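Long-range contact in regulatory protein cox (Enterobacteria phage P2, PDB 4LHF), which binds DNA and represses the Pc promoter, which controls the immunity repressor gene C and the integrase gene int: residues A[31-43]-A[52-64]. Sequence-based numbering, arbitrary orientation.
Sequences MIDKGKLPVIDMT and AGEYWVYLPAWNN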
ATOM      1  N   MET A  31       4.824   7.720  -5.805  1.00 91.47           N
ATOM      2  CA  MET A  31       4.189   7.540  -4.504  1.00 81.66           C
ATOM      3  C   MET A  31       5.228   7.156  -3.458  1.00 82.87           C
ATOM      4  O   MET A  31       5.202   7.650  -2.335  1.00100.86           O
ATOM      5  CB  MET A  31       3.121   6.448  -4.560  1.00 76.72           C
ATOM      6  CG  MET A  31       1.919   6.786  -5.435  1.00 79.01           C
ATOM      7  SD  MET A  31       0.640   5.512  -5.353  1.00 93.16           S
ATOM      8  CE  MET A  31       0.170   5.621  -3.632  1.00 68.70           C
ATOM      9  N   ILE A  32       6.145   6.270  -3.837  1.00 78.81           N
ATOM     10  CA  ILE A  32       7.210   5.834  -2.942  1.00 80.56           C
ATOM     11  C   ILE A  32       8.141   6.989  -2.592  1.00 93.64           C
ATOM     12  O   ILE A  32       8.521   7.159  -1.431  1.00 99.41           O
ATOM     13  CB  ILE A  32       8.019   4.675  -3.558  1.00 84.85           C
ATOM     14  CG1 ILE A  32       7.129   3.442  -3.726  1.00 69.93           C
ATOM     15  CG2 ILE A  32       9.224   4.338  -2.694  1.00 83.03           C
ATOM     16  CD1 ILE A  32       7.858   2.233  -4.256  1.00 80.48           C
ATOM     17  N   ASP A  33       8.500   7.785  -3.595  1.00104.27           N
ATOM     18  CA  ASP A  33       9.415   8.900  -3.381  1.00 92.83           C
ATOM     19  C   ASP A  33       8.794   9.976  -2.502  1.00 90.88           C
ATOM     20  O   ASP A  33       9.481  10.597  -1.691  1.00 98.46           O
ATOM     21  CB  ASP A  33       9.870   9.495  -4.712  1.00 93.02           C
ATOM     22  CG  ASP A  33      10.738   8.542  -5.505  1.00107.16           C
ATOM     23  OD1 ASP A  33      11.332   7.633  -4.888  1.00103.95           O
ATOM     24  OD2 ASP A  33      10.828   8.702  -6.740  1.00109.23           O
ATOM     25  N   LYS A  34       7.493  10.193  -2.662  1.00 91.03           N
ATOM     26  CA  LYS A  34       6.780  11.141  -1.812  1.00 80.39           C
ATOM     27  C   LYS A  34       6.555  10.578  -0.410  1.00 91.26           C
ATOM     28  O   LYS A  34       6.259  11.322   0.527  1.00 95.85           O
ATOM     29  CB  LYS A  34       5.452  11.541  -2.453  1.00 82.09           C
ATOM     30  CG  LYS A  34       5.597  12.569  -3.562  1.00 95.40           C
ATOM     31  CD  LYS A  34       5.590  13.979  -2.994  1.00114.84           C
ATOM     32  CE  LYS A  34       6.029  15.006  -4.027  1.00112.36           C
ATOM     33  NZ  LYS A  34       7.483  14.903  -4.335  1.00101.90           N
ATOM     34  N   GLY A  35       6.698   9.262  -0.277  1.00 87.46           N
ATOM     35  CA  GLY A  35       6.599   8.595   1.010  1.00 79.55           C
ATOM     36  C   GLY A  35       5.183   8.199   1.381  1.00 82.25           C
ATOM     37  O   GLY A  35       4.716   8.501   2.477  1.00 84.23           O
ATOM     38  N   LYS A  36       4.503   7.511   0.468  1.00 82.44           N
ATOM     39  CA  LYS A  36       3.104   7.145   0.674  1.00 84.77           C
ATOM     40  C   LYS A  36       2.891   5.656   0.947  1.00 90.23           C
ATOM     41  O   LYS A  36       1.780   5.241   1.281  1.00 91.97           O
ATOM     42  CB  LYS A  36       2.265   7.537  -0.541  1.00 75.07           C
ATOM     43  CG  LYS A  36       2.199   9.018  -0.839  1.00 75.78           C
ATOM     44  CD  LYS A  36       1.237   9.263  -1.988  1.00 80.39           C
ATOM     45  CE  LYS A  36       1.292  10.692  -2.482  1.00 81.05           C
ATOM     46  NZ  LYS A  36       0.341  10.912  -3.605  1.00 79.74           N
ATOM     47  N   LEU A  37       3.939   4.853   0.799  1.00 81.36           N
ATOM     48  CA  LEU A  37       3.775   3.402   0.850  1.00 75.14           C
ATOM     49  C   LEU A  37       4.782   2.692   1.748  1.00 76.50           C
ATOM     50  O   LEU A  37       5.950   3.073   1.805  1.00 81.91           O
ATOM     51  CB  LEU A  37       3.843   2.817  -0.564  1.00 79.39           C
ATOM     52  CG  LEU A  37       2.767   3.275  -1.550  1.00 69.62           C
ATOM     53  CD1 LEU A  37       3.048   2.734  -2.939  1.00 75.89           C
ATOM     54  CD2 LEU A  37       1.400   2.829  -1.074  1.00 75.37           C
ATOM     55  N   PRO A  38       4.324   1.646   2.456  1.00 75.58           N
ATOM     56  CA  PRO A  38       5.212   0.803   3.261  1.00 65.63           C
ATOM     57  C   PRO A  38       6.136   0.017   2.347  1.00 76.52           C
ATOM     58  O   PRO A  38       5.670  -0.781   1.537  1.00 82.05           O
ATOM     59  CB  PRO A  38       4.244  -0.132   3.989  1.00 67.90           C
ATOM     60  CG  PRO A  38       3.020  -0.152   3.142  1.00 75.51           C
ATOM     61  CD  PRO A  38       2.918   1.216   2.546  1.00 81.32           C
ATOM     62  N   VAL A  39       7.437   0.243   2.480  1.00 83.47           N
ATOM     63  CA  VAL A  39       8.390  -0.225   1.483  1.00 81.78           C
ATOM     64  C   VAL A  39       9.617  -0.912   2.078  1.00 82.86           C
ATOM     65  O   VAL A  39      10.128  -0.508   3.117  1.00102.40           O
ATOM     66  CB  VAL A  39       8.813   0.948   0.558  1.00 83.85           C
ATOM     67  CG1 VAL A  39      10.288   0.879   0.198  1.00 90.54           C
ATOM     68  CG2 VAL A  39       7.955   0.963  -0.696  1.00 76.94           C
ATOM     69  N   ILE A  40      10.060  -1.977   1.417  1.00 74.52           N
ATOM     70  CA  ILE A  40      11.328  -2.618   1.722  1.00 75.64           C
ATOM     71  C   ILE A  40      12.218  -2.515   0.495  1.00 86.33           C
ATOM     72  O   ILE A  40      11.741  -2.628  -0.636  1.00 93.25           O
ATOM     73  CB  ILE A  40      11.136  -4.097   2.071  1.00 66.85           C
ATOM     74  CG1 ILE A  40      10.158  -4.240   3.233  1.00 77.55           C
ATOM     75  CG2 ILE A  40      12.469  -4.748   2.416  1.00 71.83           C
ATOM     76  CD1 ILE A  40       9.969  -5.663   3.680  1.00 86.01           C
ATOM     77  N   ASP A  41      13.508  -2.294   0.716  1.00 96.08           N
ATOM     78  CA  ASP A  41      14.443  -2.155  -0.386  1.00 83.89           C
ATOM     79  C   ASP A  41      15.354  -3.369  -0.517  1.00 91.76           C
ATOM     80  O   ASP A  41      16.097  -3.701   0.406  1.00101.20           O
ATOM     81  CB  ASP A  41      15.279  -0.886  -0.218  1.00 92.12           C
ATOM     82  CG  ASP A  41      16.167  -0.615  -1.414  1.00119.39           C
ATOM     83  OD1 ASP A  41      15.622  -0.337  -2.501  1.00118.14           O
ATOM     84  OD2 ASP A  41      17.405  -0.674  -1.265  1.00131.71           O
ATOM     85  N   MET A  42      15.282  -4.029  -1.667  1.00 96.00           N
ATOM     86  CA  MET A  42      16.195  -5.116  -1.988  1.00100.90           C
ATOM     87  C   MET A  42      17.352  -4.578  -2.823  1.00104.25           C
ATOM     88  O   MET A  42      17.162  -4.143  -3.961  1.00107.39           O
ATOM     89  CB  MET A  42      15.470  -6.239  -2.730  1.00 79.72           C
ATOM     90  CG  MET A  42      16.247  -7.541  -2.766  1.00 89.92           C
ATOM     91  SD  MET A  42      15.333  -8.876  -3.553  1.00 98.24           S
ATOM     92  CE  MET A  42      15.235  -8.257  -5.226  1.00104.70           C
ATOM     93  N   THR A  43      18.549  -4.605  -2.248  1.00109.82           N
ATOM     94  CA  THR A  43      19.713  -3.983  -2.869  1.00101.92           C
ATOM     95  C   THR A  43      20.994  -4.752  -2.568  1.00106.85           C
ATOM     96  O   THR A  43      21.201  -5.216  -1.446  1.00111.52           O
ATOM     97  CB  THR A  43      19.870  -2.520  -2.398  1.00 98.67           C
ATOM     98  OG1 THR A  43      18.742  -1.752  -2.839  1.00108.40           O
ATOM     99  CG2 THR A  43      21.141  -1.896  -2.955  1.00110.99           C
ATOM    100  N   ALA A  52      19.300   3.162  -4.850  1.00111.82           N
ATOM    101  CA  ALA A  52      18.647   1.977  -4.303  1.00118.50           C
ATOM    102  C   ALA A  52      18.478   0.891  -5.363  1.00127.01           C
ATOM    103  O   ALA A  52      19.136   0.917  -6.403  1.00127.02           O
ATOM    104  CB  ALA A  52      17.303   2.347  -3.693  1.00 94.82           C
ATOM    105  N   GLY A  53      17.593  -0.062  -5.091  1.00110.79           N
ATOM    106  CA  GLY A  53      17.352  -1.164  -6.005  1.00100.59           C
ATOM    107  C   GLY A  53      15.881  -1.499  -6.144  1.00108.47           C
ATOM    108  O   GLY A  53      15.059  -0.623  -6.417  1.00113.28           O
ATOM    109  N   GLU A  54      15.547  -2.772  -5.957  1.00101.16           N
ATOM    110  CA  GLU A  54      14.166  -3.223  -6.075  1.00 92.67           C
ATOM    111  C   GLU A  54      13.309  -2.726  -4.920  1.00 80.81           C
ATOM    112  O   GLU A  54      13.611  -2.982  -3.760  1.00 89.08           O
ATOM    113  CB  GLU A  54      14.093  -4.749  -6.144  1.00104.21           C
ATOM    114  CG  GLU A  54      14.425  -5.333  -7.504  1.00113.47           C
ATOM    115  CD  GLU A  54      13.409  -6.369  -7.949  1.00109.21           C
ATOM    116  OE1 GLU A  54      12.255  -5.985  -8.235  1.00100.25           O
ATOM    117  OE2 GLU A  54      13.762  -7.566  -8.009  1.00100.97           O
ATOM    118  N   TYR A  55      12.237  -2.013  -5.244  1.00 88.54           N
ATOM    119  CA  TYR A  55      11.292  -1.570  -4.230  1.00 75.37           C
ATOM    120  C   TYR A  55      10.144  -2.562  -4.100  1.00 82.45           C
ATOM    121  O   TYR A  55       9.372  -2.760  -5.038  1.00 83.44           O
ATOM    122  CB  TYR A  55      10.756  -0.178  -4.563  1.00 83.64           C
ATOM    123  CG  TYR A  55      11.588   0.952  -3.998  1.00 96.62           C
ATOM    124  CD1 TYR A  55      12.170   0.850  -2.742  1.00102.86           C
ATOM    125  CD2 TYR A  55      11.795   2.119  -4.722  1.00107.14           C
ATOM    126  CE1 TYR A  55      12.930   1.879  -2.219  1.00108.83           C
ATOM    127  CE2 TYR A  55      12.555   3.153  -4.209  1.00106.15           C
ATOM    128  CZ  TYR A  55      13.120   3.028  -2.958  1.00106.75           C
ATOM    129  OH  TYR A  55      13.878   4.053  -2.439  1.00117.36           O
ATOM    130  N   TRP A  56      10.046  -3.193  -2.935  1.00 73.88           N
ATOM    131  CA  TRP A  56       8.978  -4.147  -2.668  1.00 71.56           C
ATOM    132  C   TRP A  56       7.987  -3.561  -1.675  1.00 74.14           C
ATOM    133  O   TRP A  56       8.376  -3.044  -0.635  1.00 84.22           O
ATOM    134  CB  TRP A  56       9.548  -5.445  -2.096  1.00 62.43           C
ATOM    135  CG  TRP A  56      10.400  -6.228  -3.045  1.00 67.08           C
ATOM    136  CD1 TRP A  56      11.553  -5.816  -3.647  1.00 79.47           C
ATOM    137  CD2 TRP A  56      10.181  -7.577  -3.481  1.00 64.77           C
ATOM    138  NE1 TRP A  56      12.058  -6.819  -4.439  1.00 86.11           N
ATOM    139  CE2 TRP A  56      11.236  -7.910  -4.354  1.00 79.57           C
ATOM    140  CE3 TRP A  56       9.193  -8.531  -3.220  1.00 80.29           C
ATOM    141  CZ2 TRP A  56      11.330  -9.156  -4.969  1.00 79.77           C
ATOM    142  CZ3 TRP A  56       9.289  -9.769  -3.832  1.00 72.32           C
ATOM    143  CH2 TRP A  56      10.348 -10.070  -4.696  1.00 72.80           C
ATOM    144  N   VAL A  57       6.703  -3.642  -1.995  1.00 78.49           N
ATOM    145  CA  VAL A  57       5.671  -3.231  -1.057  1.00 70.88           C
ATOM    146  C   VAL A  57       5.383  -4.348  -0.061  1.00 71.12           C
ATOM    147  O   VAL A  57       5.121  -5.495  -0.452  1.00 84.40           O
ATOM    148  CB  VAL A  57       4.377  -2.833  -1.780  1.00 75.93           C
ATOM    149  CG1 VAL A  57       3.291  -2.503  -0.771  1.00 71.09           C
ATOM    150  CG2 VAL A  57       4.635  -1.652  -2.699  1.00 71.60           C
ATOM    151  N   TYR A  58       5.454  -3.998   1.222  1.00 73.22           N
ATOM    152  CA  TYR A  58       5.173  -4.918   2.315  1.00 72.72           C
ATOM    153  C   TYR A  58       3.692  -4.843   2.658  1.00 72.71           C
ATOM    154  O   TYR A  58       3.215  -3.837   3.179  1.00 86.87           O
ATOM    155  CB  TYR A  58       6.023  -4.554   3.532  1.00 64.65           C
ATOM    156  CG  TYR A  58       6.010  -5.587   4.635  1.00 64.05           C
ATOM    157  CD1 TYR A  58       6.543  -6.852   4.433  1.00 69.71           C
ATOM    158  CD2 TYR A  58       5.482  -5.290   5.884  1.00 70.08           C
ATOM    159  CE1 TYR A  58       6.537  -7.798   5.439  1.00 83.47           C
ATOM    160  CE2 TYR A  58       5.475  -6.228   6.898  1.00 63.03           C
ATOM    161  CZ  TYR A  58       6.002  -7.481   6.671  1.00 76.75           C
ATOM    162  OH  TYR A  58       5.997  -8.421   7.677  1.00 84.57           O
ATOM    163  N   LEU A  59       2.974  -5.920   2.362  1.00 73.62           N
ATOM    164  CA  LEU A  59       1.510  -5.933   2.414  1.00 72.42           C
ATOM    165  C   LEU A  59       0.831  -5.917   3.797  1.00 69.76           C
ATOM    166  O   LEU A  59      -0.223  -5.297   3.945  1.00 74.36           O
ATOM    167  CB  LEU A  59       0.969  -7.086   1.562  1.00 83.12           C
ATOM    168  CG  LEU A  59       1.401  -7.011   0.097  1.00 64.85           C
ATOM    169  CD1 LEU A  59       1.047  -8.283  -0.655  1.00 61.55           C
ATOM    170  CD2 LEU A  59       0.760  -5.804  -0.562  1.00 60.16           C
ATOM    171  N   PRO A  60       1.400  -6.615   4.800  1.00 69.23           N
ATOM    172  CA  PRO A  60       0.770  -6.538   6.125  1.00 77.28           C
ATOM    173  C   PRO A  60       0.677  -5.113   6.664  1.00 78.84           C
ATOM    174  O   PRO A  60      -0.367  -4.722   7.187  1.00 85.84           O
ATOM    175  CB  PRO A  60       1.711  -7.365   7.002  1.00 68.69           C
ATOM    176  CG  PRO A  60       2.292  -8.358   6.072  1.00 57.70           C
ATOM    177  CD  PRO A  60       2.459  -7.642   4.764  1.00 66.20           C
ATOM    178  N   ALA A  61       1.757  -4.350   6.530  1.00 75.27           N
ATOM    179  CA  ALA A  61       1.773  -2.963   6.973  1.00 65.53           C
ATOM    180  C   ALA A  61       0.739  -2.144   6.209  1.00 71.99           C
ATOM    181  O   ALA A  61       0.035  -1.313   6.787  1.00 88.36           O
ATOM    182  CB  ALA A  61       3.157  -2.368   6.790  1.00 57.70           C
ATOM    183  N   TRP A  62       0.652  -2.397   4.908  1.00 71.99           N
ATOM    184  CA  TRP A  62      -0.278  -1.698   4.029  1.00 62.70           C
ATOM    185  C   TRP A  62      -1.726  -1.927   4.450  1.00 70.44           C
ATOM    186  O   TRP A  62      -2.472  -0.975   4.685  1.00 81.31           O
ATOM    187  CB  TRP A  62      -0.048  -2.147   2.581  1.00 72.19           C
ATOM    188  CG  TRP A  62      -1.095  -1.720   1.595  1.00 72.41           C
ATOM    189  CD1 TRP A  62      -1.951  -2.533   0.909  1.00 70.09           C
ATOM    190  CD2 TRP A  62      -1.385  -0.382   1.171  1.00 66.77           C
ATOM    191  NE1 TRP A  62      -2.757  -1.786   0.088  1.00 70.13           N
ATOM    192  CE2 TRP A  62      -2.433  -0.465   0.230  1.00 69.23           C
ATOM    193  CE3 TRP A  62      -0.867   0.873   1.498  1.00 75.47           C
ATOM    194  CZ2 TRP A  62      -2.971   0.665  -0.385  1.00 72.12           C
ATOM    195  CZ3 TRP A  62      -1.403   1.991   0.886  1.00 72.36           C
ATOM    196  CH2 TRP A  62      -2.445   1.879  -0.046  1.00 77.40           C
ATOM    197  N   ASN A  63      -2.112  -3.193   4.572  1.00 80.02           N
ATOM    198  CA  ASN A  63      -3.489  -3.540   4.908  1.00 80.62           C
ATOM    199  C   ASN A  63      -3.884  -3.204   6.344  1.00 73.42           C
ATOM    200  O   ASN A  63      -5.008  -2.760   6.593  1.00 81.67           O
ATOM    201  CB  ASN A  63      -3.762  -5.010   4.596  1.00 68.64           C
ATOM    202  CG  ASN A  63      -3.756  -5.295   3.105  1.00 75.28           C
ATOM    203  OD1 ASN A  63      -4.376  -4.574   2.322  1.00 72.65           O
ATOM    204  ND2 ASN A  63      -3.038  -6.338   2.703  1.00 73.75           N
ATOM    205  N   ASN A  64      -2.964  -3.408   7.283  1.00 72.65           N
ATOM    206  CA  ASN A  64      -3.201  -2.991   8.660  1.00 80.14           C
ATOM    207  C   ASN A  64      -3.336  -1.475   8.755  1.00 81.04           C
ATOM    208  O   ASN A  64      -4.112  -0.960   9.560  1.00 86.44           O
ATOM    209  CB  ASN A  64      -2.090  -3.487   9.585  1.00 86.27           C
ATOM    210  CG  ASN A  64      -2.057  -4.998   9.694  1.00105.04           C
ATOM    211  OD1 ASN A  64      -3.055  -5.669   9.436  1.00106.16           O
ATOM    212  ND2 ASN A  64      -0.905  -5.541  10.075  1.00 99.98           N
TER
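Strands 39-42 and 54-58 run antiparallel, their axes 4.7 Å apart at closest approach, with Met42 opposite Glu54 and Ile40 opposite Trp56 as hydrogen-bonded pairs, the latter closed by Ile40 N to Trp56 O at 2.9 Å with an N-H...O angle of 177° and by an almost equally straight return bond from Trp56 N to Ile40 O.

On the face that carries Val39, Asp41 and Tyr55, the tyrosine ring meets helix 25-34. Ile32 CG2 lies 4.0 Å from the Tyr55 ring centroid and 17° off the ring normal, a CH-pi contact over one face, while Ile32 CD1 presses on Tyr55 CB. Val39 CG1 comes obliquely to Tyr55 CD1 (3.5 Å).

The two strands form a beta hairpin, consistent with the wing of a winged helix-turn-helix domain in which helices 14-21 and 25-34 would be the helix-turn-helix pair; Tyr14 of helix 14-21 also touches Ile32 and Tyr55. Towards the hairpin's turn, Asp41 swings its carboxylate away from its own amide nitrogen (chi1 -174°), bringing OD1 across to Gly53 N at 3.3 Å, the bond using the syn lone pair.

On the other face, Met42 and Glu54 lie side by side and point the same way. The bend at Met42 chi3 turns CE to 3.6 Å from Trp56 NE1, and SD makes an oblique Met-aromatic contact with the five-membered ring. Farther along, Ile40 CD1 abuts Tyr58 CD1.

Where the hairpin meets helix 59-72, Pro38 fits against the first turn: CB touches Ala61 CB, and CG touches Trp62 CB at 3.7 Å. At the end of strand 54-58, Tyr58 N, in the N-cap position of helix 59-72, donates to Pro38 O at 3.2 Å from above the carbonyl plane. Leu37 CD2 approaches Trp62 CZ3 obliquely, and Phe17 packs edge-to-face with the same indole.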